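Long-range contact in TIGR00266 family protein (Pseudomonas aeruginosa, PDB 1YOX), which is of unknown function but belongs to the AIM24 family of the cupin clan, whose name refers to mitochondrial biogenesis: residues A36-R49 with H79-A93. Residues are numbered along the deposited sequence; the frame is centred on the assembly and turned at random.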
loop_
_atom_site.group_PDB
_atom_site.type_symbol
_atom_site.label_atom_id
_atom_site.label_comp_id
_atom_site.label_asym_id
_atom_site.label_seq_id
_atom_site.Cartn_x
_atom_site.Cartn_y
_atom_site.Cartn_z
ATOM N N ALA C 36 -11.989 -11.290 -1.937
ATOM C CA ALA C 36 -11.994 -10.102 -1.075
ATOM C C ALA C 36 -12.318 -10.327 0.425
ATOM O O ALA C 36 -12.006 -9.470 1.255
ATOM C CB ALA C 36 -12.871 -9.031 -1.654
HETATM N N MSE C 37 -12.907 -11.464 0.782
HETATM C CA MSE C 37 -13.257 -11.704 2.178
HETATM C C MSE C 37 -12.030 -11.900 3.083
HETATM O O MSE C 37 -11.116 -12.681 2.756
HETATM C CB MSE C 37 -14.218 -12.892 2.305
HETATM C CG MSE C 37 -13.538 -14.199 2.659
HETATM SE SE MSE C 37 -13.441 -14.517 4.603
HETATM C CE MSE C 37 -15.274 -14.128 4.741
ATOM N N ASN C 38 -12.027 -11.204 4.215
ATOM C CA ASN C 38 -10.978 -11.346 5.238
ATOM C C ASN C 38 -11.370 -12.290 6.370
ATOM O O ASN C 38 -10.523 -13.056 6.862
ATOM C CB ASN C 38 -10.670 -10.025 5.916
ATOM C CG ASN C 38 -10.173 -8.953 4.973
ATOM O OD1 ASN C 38 -10.457 -7.779 5.201
ATOM N ND2 ASN C 38 -9.402 -9.321 3.954
ATOM N N TYR C 39 -12.618 -12.174 6.838
ATOM C CA TYR C 39 -13.116 -12.982 7.934
ATOM C C TYR C 39 -14.632 -13.017 7.995
ATOM O O TYR C 39 -15.320 -12.134 7.495
ATOM C CB TYR C 39 -12.525 -12.562 9.304
ATOM C CG TYR C 39 -12.963 -11.189 9.792
ATOM C CD1 TYR C 39 -12.118 -10.094 9.651
ATOM C CD2 TYR C 39 -14.220 -10.983 10.381
ATOM C CE1 TYR C 39 -12.489 -8.837 10.065
ATOM C CE2 TYR C 39 -14.610 -9.690 10.799
ATOM C CZ TYR C 39 -13.725 -8.628 10.640
ATOM O OH TYR C 39 -14.034 -7.336 11.032
HETATM N N MSE C 40 -15.139 -14.057 8.639
HETATM C CA MSE C 40 -16.563 -14.208 8.852
HETATM C C MSE C 40 -16.824 -14.951 10.151
HETATM O O MSE C 40 -16.103 -15.889 10.508
HETATM C CB MSE C 40 -17.263 -14.877 7.647
HETATM C CG MSE C 40 -16.658 -16.162 7.181
HETATM SE SE MSE C 40 -17.357 -16.832 5.448
HETATM C CE MSE C 40 -15.962 -18.273 5.319
ATOM N N THR C 41 -17.849 -14.485 10.854
ATOM C CA THR C 41 -18.356 -15.129 12.062
ATOM C C THR C 41 -19.124 -16.419 11.757
ATOM O O THR C 41 -19.305 -16.806 10.592
ATOM C CB THR C 41 -19.219 -14.140 12.933
ATOM O OG1 THR C 41 -20.290 -13.625 12.147
ATOM C CG2 THR C 41 -18.392 -12.983 13.457
ATOM N N GLY C 42 -19.591 -17.070 12.821
ATOM C CA GLY C 42 -19.851 -18.510 12.816
ATOM C C GLY C 42 -20.987 -19.009 11.960
ATOM O O GLY C 42 -20.881 -20.071 11.340
ATOM N N ASP C 43 -22.079 -18.265 11.916
ATOM C CA ASP C 43 -23.253 -18.724 11.166
ATOM C C ASP C 43 -23.393 -18.041 9.814
ATOM O O ASP C 43 -24.482 -18.045 9.245
ATOM C CB ASP C 43 -24.550 -18.548 11.996
ATOM C CG ASP C 43 -24.379 -18.944 13.473
ATOM O OD1 ASP C 43 -25.095 -18.365 14.328
ATOM O OD2 ASP C 43 -23.525 -19.817 13.780
ATOM N N ILE C 44 -22.309 -17.423 9.326
ATOM C CA ILE C 44 -22.214 -16.989 7.910
ATOM C C ILE C 44 -21.980 -18.168 6.964
ATOM O O ILE C 44 -21.045 -18.915 7.136
ATOM C CB ILE C 44 -21.123 -15.906 7.670
ATOM C CG1 ILE C 44 -21.640 -14.542 8.105
ATOM C CG2 ILE C 44 -20.743 -15.793 6.161
ATOM C CD1 ILE C 44 -21.047 -14.115 9.365
ATOM N N ARG C 45 -22.870 -18.329 5.995
ATOM C CA ARG C 45 -22.701 -19.280 4.894
ATOM C C ARG C 45 -22.494 -18.539 3.562
ATOM O O ARG C 45 -23.027 -17.436 3.337
ATOM C CB ARG C 45 -23.926 -20.201 4.772
ATOM C CG ARG C 45 -24.202 -21.128 5.984
ATOM C CD ARG C 45 -23.165 -22.240 6.125
ATOM N NE ARG C 45 -23.111 -22.739 7.497
ATOM C CZ ARG C 45 -22.236 -22.337 8.417
ATOM N NH1 ARG C 45 -21.314 -21.419 8.132
ATOM N NH2 ARG C 45 -22.294 -22.850 9.636
ATOM N N PHE C 46 -21.722 -19.159 2.681
ATOM C CA PHE C 46 -21.354 -18.552 1.393
ATOM C C PHE C 46 -21.672 -19.486 0.226
ATOM O O PHE C 46 -21.436 -20.699 0.308
ATOM C CB PHE C 46 -19.870 -18.196 1.392
ATOM C CG PHE C 46 -18.984 -19.317 1.849
ATOM C CD1 PHE C 46 -18.619 -20.339 0.974
ATOM C CD2 PHE C 46 -18.524 -19.359 3.155
ATOM C CE1 PHE C 46 -17.800 -21.390 1.394
ATOM C CE2 PHE C 46 -17.700 -20.399 3.592
ATOM C CZ PHE C 46 -17.336 -21.419 2.711
ATOM N N THR C 47 -22.212 -18.936 -0.855
ATOM C CA THR C 47 -22.516 -19.748 -2.026
ATOM C C THR C 47 -22.110 -19.049 -3.325
ATOM O O THR C 47 -22.388 -17.847 -3.507
ATOM C CB THR C 47 -24.001 -20.181 -2.028
ATOM O OG1 THR C 47 -24.264 -20.950 -0.845
ATOM C CG2 THR C 47 -24.347 -21.022 -3.269
ATOM N N ALA C 48 -21.426 -19.809 -4.193
ATOM C CA ALA C 48 -21.050 -19.373 -5.546
ATOM C C ALA C 48 -22.296 -19.050 -6.354
ATOM O O ALA C 48 -23.060 -19.938 -6.712
ATOM C CB ALA C 48 -20.211 -20.453 -6.255
ATOM N N ARG C 49 -22.487 -17.764 -6.627
ATOM C CA ARG C 49 -23.730 -17.214 -7.206
ATOM C C ARG C 49 -25.005 -17.731 -6.517
ATOM O O ARG C 49 -25.452 -18.861 -6.739
ATOM C CB ARG C 49 -23.789 -17.405 -8.733
ATOM C CG ARG C 49 -22.436 -17.313 -9.457
ATOM C CD ARG C 49 -22.622 -17.028 -10.951
ATOM N NE ARG C 49 -22.064 -15.728 -11.329
ATOM C CZ ARG C 49 -22.646 -14.547 -11.109
ATOM N NH1 ARG C 49 -23.832 -14.479 -10.503
ATOM N NH2 ARG C 49 -22.036 -13.429 -11.500
ATOM N N HIS C 79 -22.245 -15.086 -2.650
ATOM C CA HIS C 79 -23.275 -14.607 -1.722
ATOM C C HIS C 79 -22.918 -15.043 -0.306
ATOM O O HIS C 79 -22.669 -16.222 -0.054
ATOM C CB HIS C 79 -24.653 -15.163 -2.107
ATOM C CG HIS C 79 -25.238 -14.558 -3.344
ATOM N ND1 HIS C 79 -24.502 -14.318 -4.486
ATOM C CD2 HIS C 79 -26.498 -14.152 -3.622
ATOM C CE1 HIS C 79 -25.279 -13.789 -5.412
ATOM N NE2 HIS C 79 -26.498 -13.683 -4.915
ATOM N N PHE C 80 -22.874 -14.087 0.604
ATOM C CA PHE C 80 -22.672 -14.386 2.029
ATOM C C PHE C 80 -23.983 -14.136 2.781
ATOM O O PHE C 80 -24.471 -13.019 2.827
ATOM C CB PHE C 80 -21.520 -13.540 2.602
ATOM C CG PHE C 80 -20.181 -13.846 1.976
ATOM C CD1 PHE C 80 -19.837 -13.315 0.722
ATOM C CD2 PHE C 80 -19.277 -14.685 2.611
ATOM C CE1 PHE C 80 -18.607 -13.618 0.127
ATOM C CE2 PHE C 80 -18.021 -14.974 2.021
ATOM C CZ PHE C 80 -17.693 -14.439 0.788
ATOM N N THR C 81 -24.558 -15.192 3.347
ATOM C CA THR C 81 -25.812 -15.070 4.094
ATOM C C THR C 81 -25.656 -15.423 5.567
ATOM O O THR C 81 -24.894 -16.345 5.932
ATOM C CB THR C 81 -26.947 -15.895 3.448
ATOM O OG1 THR C 81 -27.012 -15.560 2.065
ATOM C CG2 THR C 81 -28.312 -15.552 4.071
ATOM N N ASN C 82 -26.370 -14.656 6.402
ATOM C CA ASN C 82 -26.561 -14.974 7.824
ATOM C C ASN C 82 -27.634 -16.075 8.030
ATOM O O ASN C 82 -28.842 -15.830 7.879
ATOM C CB ASN C 82 -26.936 -13.710 8.579
ATOM C CG ASN C 82 -27.056 -13.913 10.097
ATOM O OD1 ASN C 82 -27.187 -12.940 10.845
ATOM N ND2 ASN C 82 -26.992 -15.147 10.546
ATOM N N GLU C 83 -27.163 -17.275 8.367
ATOM C CA GLU C 83 -28.017 -18.443 8.577
ATOM C C GLU C 83 -28.272 -18.711 10.058
ATOM O O GLU C 83 -28.742 -19.800 10.426
ATOM C CB GLU C 83 -27.357 -19.694 7.986
ATOM C CG GLU C 83 -26.888 -19.536 6.563
ATOM C CD GLU C 83 -27.876 -20.106 5.579
ATOM O OE1 GLU C 83 -27.743 -21.313 5.277
ATOM O OE2 GLU C 83 -28.792 -19.367 5.135
ATOM N N GLY C 84 -27.927 -17.745 10.904
ATOM C CA GLY C 84 -28.127 -17.870 12.346
ATOM C C GLY C 84 -29.348 -17.117 12.822
ATOM O O GLY C 84 -30.285 -16.877 12.044
ATOM N N GLN C 85 -29.301 -16.713 14.090
ATOM C CA GLN C 85 -30.470 -16.222 14.840
ATOM C C GLN C 85 -30.251 -14.819 15.389
ATOM O O GLN C 85 -31.198 -14.185 15.847
ATOM C CB GLN C 85 -30.770 -17.129 16.045
ATOM C CG GLN C 85 -30.363 -18.583 15.912
ATOM C CD GLN C 85 -31.130 -19.287 14.828
ATOM O OE1 GLN C 85 -30.622 -20.240 14.203
ATOM N NE2 GLN C 85 -32.384 -18.832 14.593
ATOM N N GLY C 86 -28.986 -14.389 15.401
ATOM C CA GLY C 86 -28.592 -13.051 15.764
ATOM C C GLY C 86 -27.664 -12.440 14.722
ATOM O O GLY C 86 -27.395 -13.042 13.674
ATOM N N LYS C 87 -27.172 -11.242 15.028
ATOM C CA LYS C 87 -26.249 -10.501 14.167
ATOM C C LYS C 87 -24.964 -11.270 13.854
ATOM O O LYS C 87 -24.296 -11.780 14.777
ATOM C CB LYS C 87 -25.832 -9.186 14.837
ATOM C CG LYS C 87 -26.742 -8.023 14.574
ATOM C CD LYS C 87 -26.295 -6.801 15.393
ATOM C CE LYS C 87 -27.407 -5.744 15.426
ATOM N NZ LYS C 87 -27.015 -4.539 16.210
ATOM N N GLN C 88 -24.603 -11.305 12.568
ATOM C CA GLN C 88 -23.333 -11.872 12.156
ATOM C C GLN C 88 -22.540 -10.878 11.302
ATOM O O GLN C 88 -23.065 -9.859 10.832
ATOM C CB GLN C 88 -23.544 -13.172 11.388
ATOM C CG GLN C 88 -24.271 -14.285 12.133
ATOM C CD GLN C 88 -23.456 -14.891 13.252
ATOM O OE1 GLN C 88 -22.253 -15.072 13.126
ATOM N NE2 GLN C 88 -24.118 -15.212 14.368
ATOM N N HIS C 89 -21.268 -11.184 11.088
ATOM C CA HIS C 89 -20.381 -10.252 10.425
ATOM C C HIS C 89 -19.494 -10.949 9.399
ATOM O O HIS C 89 -19.090 -12.116 9.595
ATOM C CB HIS C 89 -19.528 -9.521 11.455
ATOM C CG HIS C 89 -20.325 -8.821 12.510
ATOM N ND1 HIS C 89 -20.662 -7.483 12.435
ATOM C CD2 HIS C 89 -20.835 -9.272 13.684
ATOM C CE1 HIS C 89 -21.357 -7.149 13.509
ATOM N NE2 HIS C 89 -21.476 -8.217 14.279
ATOM N N VAL C 90 -19.207 -10.222 8.313
ATOM C CA VAL C 90 -18.220 -10.616 7.299
ATOM C C VAL C 90 -17.486 -9.355 6.848
ATOM O O VAL C 90 -18.136 -8.379 6.515
ATOM C CB VAL C 90 -18.872 -11.172 6.005
ATOM C CG1 VAL C 90 -17.865 -11.981 5.198
ATOM C CG2 VAL C 90 -20.111 -11.971 6.277
ATOM N N ALA C 91 -16.156 -9.392 6.789
ATOM C CA ALA C 91 -15.366 -8.258 6.312
ATOM C C ALA C 91 -14.721 -8.494 4.911
ATOM O O ALA C 91 -14.378 -9.638 4.551
ATOM C CB ALA C 91 -14.306 -7.854 7.352
ATOM N N PHE C 92 -14.574 -7.402 4.150
ATOM C CA PHE C 92 -14.056 -7.425 2.780
ATOM C C PHE C 92 -13.036 -6.323 2.613
ATOM O O PHE C 92 -13.190 -5.271 3.221
ATOM C CB PHE C 92 -15.180 -7.230 1.744
ATOM C CG PHE C 92 -16.274 -8.246 1.854
ATOM C CD1 PHE C 92 -17.485 -7.913 2.469
ATOM C CD2 PHE C 92 -16.084 -9.538 1.378
ATOM C CE1 PHE C 92 -18.486 -8.827 2.595
ATOM C CE2 PHE C 92 -17.076 -10.494 1.494
ATOM C CZ PHE C 92 -18.298 -10.144 2.094
ATOM N N ALA C 93 -11.984 -6.595 1.826
ATOM C CA ALA C 93 -10.966 -5.598 1.409
ATOM C C ALA C 93 -10.442 -5.925 0.002
ATOM O O ALA C 93 -10.368 -7.106 -0.403
ATOM C CB ALA C 93 -9.827 -5.546 2.376
HETATM O O HOH W 1 -26.702 -16.337 14.955
#
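Ala36 O accepts the Ala93 N-H at 2.9 Å, starting an antiparallel ladder in a beta sandwich: 37-40 pairs with 88-92 in one sheet, and after a type I turn from Thr41 to Ile44 the chain pairs as 44-48 with 79-82 in the facing sheet. The selenomethionine Met37 sends CB against the Phe92 ring, and its chain bends at chi2 and chi3 to press CE on Val90 CG1, a tight 3.4 Å. Tyr39 lies on the other side of its sheet; with chi1 at 67° its ring folds back across the ladder, and Ala91 CB sits over one face, 3.6 Å from the centroid, a CH-pi contact, while Tyr39 OH hydrogen-bonds to Glu21 OE1. Met40, also selenomethionine, extends beyond CG to set SE at the edge of the Phe80 ring, a Met-aromatic contact. A neighbouring subunit continues the first sheet beside Tyr39 and Met40, and its Arg176 bonds to the Thr41 and Ile44 carbonyls. Thr41 OG1 accepts the His89 N-H and donates to Gln88 OE1 at 2.6 Å. Within the turn, Asp43 O takes the Glu83 N-H, and a water donates to Asp43 OD1 at 2.7 Å while accepting from Gln85 N and, at 2.9 Å, from Gln88 NE2. Ile44 CG1 packs on Val90 CG2 at 3.5 Å; its CG2 also meets the Phe80 edge, and Phe92 CE2 lies over a face, so Phe80 ties the two sheets together. Paired backbone bonds join Arg45 to Thr81 and Thr47 to His79, the last with His79 N donating to Thr47 O at 2.9 Å.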